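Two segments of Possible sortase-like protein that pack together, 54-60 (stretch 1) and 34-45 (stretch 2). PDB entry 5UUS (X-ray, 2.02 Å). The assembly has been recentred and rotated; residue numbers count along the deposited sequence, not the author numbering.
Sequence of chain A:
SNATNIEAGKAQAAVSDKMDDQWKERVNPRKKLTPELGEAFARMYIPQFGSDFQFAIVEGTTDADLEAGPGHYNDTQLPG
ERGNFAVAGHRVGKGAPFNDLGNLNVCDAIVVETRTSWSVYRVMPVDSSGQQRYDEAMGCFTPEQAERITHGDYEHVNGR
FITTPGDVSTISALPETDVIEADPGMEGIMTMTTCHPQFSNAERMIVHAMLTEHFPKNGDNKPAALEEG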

# COMPACT_ATOMS: atom_id res chain seq x y z
N GLN A 54 10.85 -3.37 -8.14
CA GLN A 54 11.03 -2.81 -6.81
C GLN A 54 11.30 -1.33 -6.95
O GLN A 54 12.00 -0.88 -7.87
CB GLN A 54 12.16 -3.51 -6.05
CG GLN A 54 13.51 -3.35 -6.67
CD GLN A 54 14.57 -4.10 -5.90
OE1 GLN A 54 14.65 -5.33 -5.96
NE2 GLN A 54 15.37 -3.37 -5.13
N PHE A 55 10.70 -0.56 -6.07
CA PHE A 55 10.85 0.88 -6.11
C PHE A 55 11.09 1.39 -4.71
O PHE A 55 10.45 0.93 -3.78
CB PHE A 55 9.61 1.51 -6.69
CG PHE A 55 9.52 1.40 -8.19
CD1 PHE A 55 10.07 2.38 -8.99
CD2 PHE A 55 8.90 0.30 -8.77
CE1 PHE A 55 10.00 2.28 -10.38
CE2 PHE A 55 8.82 0.18 -10.16
CZ PHE A 55 9.37 1.17 -10.96
N ALA A 56 11.99 2.36 -4.58
CA ALA A 56 12.11 3.12 -3.36
C ALA A 56 10.89 4.01 -3.20
O ALA A 56 10.32 4.53 -4.19
CB ALA A 56 13.40 3.95 -3.37
N ILE A 57 10.46 4.19 -1.97
CA ILE A 57 9.39 5.12 -1.70
C ILE A 57 9.95 6.33 -1.00
O ILE A 57 10.68 6.19 -0.04
CB ILE A 57 8.30 4.47 -0.85
CG1 ILE A 57 7.73 3.25 -1.60
CG2 ILE A 57 7.21 5.48 -0.53
CD1 ILE A 57 6.86 2.36 -0.73
N VAL A 58 9.60 7.50 -1.51
CA VAL A 58 10.09 8.77 -0.97
C VAL A 58 9.00 9.45 -0.12
O VAL A 58 7.81 9.24 -0.34
CB VAL A 58 10.53 9.67 -2.17
CG1 VAL A 58 10.38 11.14 -1.89
CG2 VAL A 58 11.95 9.30 -2.62
N GLU A 59 9.39 10.28 0.85
CA GLU A 59 8.43 11.02 1.66
C GLU A 59 8.00 12.31 0.97
O GLU A 59 8.82 13.20 0.75
CB GLU A 59 9.02 11.35 3.04
CG GLU A 59 8.12 12.22 3.91
CD GLU A 59 6.89 11.48 4.45
OE1 GLU A 59 6.69 10.28 4.11
OE2 GLU A 59 6.11 12.09 5.21
N GLY A 60 6.71 12.41 0.63
CA GLY A 60 6.22 13.55 -0.11
C GLY A 60 5.67 13.18 -1.50
O GLY A 60 6.09 12.19 -2.11
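Stretch 2 34-45: TPELGEAFARMY

What holds stretch 2 against stretch 1? Six backbone hydrogen bonds do. The shortest are Ile57 N to Ala42 O and Gly38 N to Glu59 O, both 2.7 Å, the former nearly straight at 172°. Met44 and Phe55 bond in both directions, Met44 N to Phe55 O at 2.8 Å and Phe55 N to Met44 O at 3.1 Å. Phe41 N reaches Ile57 O and Glu59 N reaches Glu39 O, each at 3.0 Å.

How does the backbone of stretch 2 run? Residues 40-45 form a strand antiparallel to the strand of stretch 1, which ends at Glu59, with N-to-C directions 148° apart and axes approaching to 4.4 Å. Met44 pairs with Phe55, Arg43 with Ala56 and Ala42 with Ile57, but Val58 then faces Ala40, CA to CA 4.1 Å. This one-residue shift is a beta bulge: Phe41, at phi/psi -130/-3, departs from extended geometry, and Ile57 bonds to Ala42 through its N and to Phe41 through its O. Before the strand, a type II turn from Glu36 to Glu39, closed by Glu39 N to Glu36 O at 3.0 Å, places Gly38 at positive phi.

Which side chains pack on the face carrying Ile57? Ile57 lies buried there, its CB 4.2 Å from Ala42 CB and its CD1 3.8 Å from Met44 CB. The Phe41 CB points sideways, yet its ring swings back, bringing CE1 to 4.0 Å from Ile57 CG2.

What lies on the other face and beyond the strand? Ala56 CB meets Ala40 CB at 4.1 Å, while Val58 CG2 approaches the same Ala40 CB at 4.3 Å. Farther along, Glu59 folds its side chain over the loop: CB lies 3.5 Å from Glu36 O, and OE1 lies 3.5 Å from Pro35 CG. Its carboxylate oxygens find hydrogen bonds elsewhere in the structure.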

# COMPACT_ATOMS: atom_id res chain seq x y z
N THR A 34 9.66 10.08 12.01
CA THR A 34 9.05 10.77 10.88
C THR A 34 10.05 10.83 9.73
O THR A 34 11.10 11.46 9.84
CB THR A 34 8.60 12.19 11.24
OG1 THR A 34 7.72 12.13 12.38
CG2 THR A 34 7.88 12.84 10.05
N PRO A 35 9.72 10.16 8.62
CA PRO A 35 10.64 10.13 7.49
C PRO A 35 11.02 11.55 7.07
O PRO A 35 10.22 12.49 7.10
CB PRO A 35 9.85 9.38 6.40
CG PRO A 35 8.46 9.26 6.92
CD PRO A 35 8.52 9.33 8.38
N GLU A 36 12.30 11.69 6.75
CA GLU A 36 12.82 12.93 6.24
C GLU A 36 12.19 13.29 4.88
O GLU A 36 12.18 12.49 3.95
CB GLU A 36 14.34 12.81 6.12
CG GLU A 36 15.04 14.12 5.82
CD GLU A 36 16.55 13.96 5.68
OE1 GLU A 36 17.05 12.82 5.83
OE2 GLU A 36 17.23 14.97 5.41
N LEU A 37 11.68 14.52 4.79
CA LEU A 37 11.04 15.01 3.58
C LEU A 37 11.88 14.83 2.33
O LEU A 37 13.07 15.16 2.30
CB LEU A 37 10.68 16.48 3.74
CG LEU A 37 9.19 16.78 3.87
CD1 LEU A 37 8.60 16.02 5.05
CD2 LEU A 37 8.97 18.26 4.03
N GLY A 38 11.27 14.27 1.30
CA GLY A 38 11.93 14.12 0.02
C GLY A 38 12.97 13.01 -0.01
O GLY A 38 13.63 12.81 -1.02
N GLU A 39 13.12 12.27 1.09
CA GLU A 39 14.09 11.17 1.13
C GLU A 39 13.41 9.81 1.07
O GLU A 39 12.26 9.67 1.49
CB GLU A 39 14.95 11.26 2.39
CG GLU A 39 15.78 12.54 2.46
CD GLU A 39 16.70 12.74 1.25
OE1 GLU A 39 17.35 11.76 0.81
OE2 GLU A 39 16.78 13.88 0.74
N ALA A 40 14.13 8.81 0.56
CA ALA A 40 13.65 7.44 0.50
C ALA A 40 13.65 6.83 1.88
O ALA A 40 14.65 6.90 2.58
CB ALA A 40 14.51 6.60 -0.42
N PHE A 41 12.53 6.25 2.30
CA PHE A 41 12.48 5.64 3.65
C PHE A 41 11.94 4.22 3.57
O PHE A 41 11.85 3.53 4.59
CB PHE A 41 11.60 6.47 4.59
CG PHE A 41 10.14 6.47 4.21
CD1 PHE A 41 9.66 7.33 3.22
CD2 PHE A 41 9.25 5.61 4.84
CE1 PHE A 41 8.32 7.33 2.85
CE2 PHE A 41 7.90 5.60 4.48
CZ PHE A 41 7.44 6.47 3.48
N ALA A 42 11.56 3.78 2.37
CA ALA A 42 11.00 2.44 2.23
C ALA A 42 11.17 1.91 0.82
O ALA A 42 11.55 2.65 -0.09
CB ALA A 42 9.53 2.41 2.63
N ARG A 43 10.91 0.62 0.67
CA ARG A 43 11.02 -0.02 -0.62
C ARG A 43 9.81 -0.93 -0.81
O ARG A 43 9.40 -1.62 0.12
CB ARG A 43 12.30 -0.82 -0.71
CG ARG A 43 12.51 -1.47 -2.04
CD ARG A 43 13.87 -2.14 -2.08
NE ARG A 43 14.97 -1.20 -1.92
CZ ARG A 43 16.06 -1.45 -1.21
NH1 ARG A 43 16.19 -2.62 -0.58
NH2 ARG A 43 17.02 -0.54 -1.12
N MET A 44 9.24 -0.92 -2.02
CA MET A 44 8.09 -1.81 -2.27
C MET A 44 8.35 -2.80 -3.39
O MET A 44 9.04 -2.49 -4.36
CB MET A 44 6.81 -1.00 -2.57
CG MET A 44 6.85 -0.12 -3.82
SD MET A 44 5.22 0.66 -4.12
CE MET A 44 4.25 -0.72 -4.71
N TYR A 45 7.80 -4.00 -3.22
CA TYR A 45 7.89 -5.08 -4.18
C TYR A 45 6.48 -5.59 -4.52
O TYR A 45 5.63 -5.73 -3.64
CB TYR A 45 8.71 -6.25 -3.64
CG TYR A 45 10.03 -5.93 -2.99
CD1 TYR A 45 10.08 -5.36 -1.72
CD2 TYR A 45 11.22 -6.28 -3.59
CE1 TYR A 45 11.30 -5.10 -1.10
CE2 TYR A 45 12.45 -6.03 -2.98
CZ TYR A 45 12.47 -5.44 -1.73
OH TYR A 45 13.68 -5.19 -1.12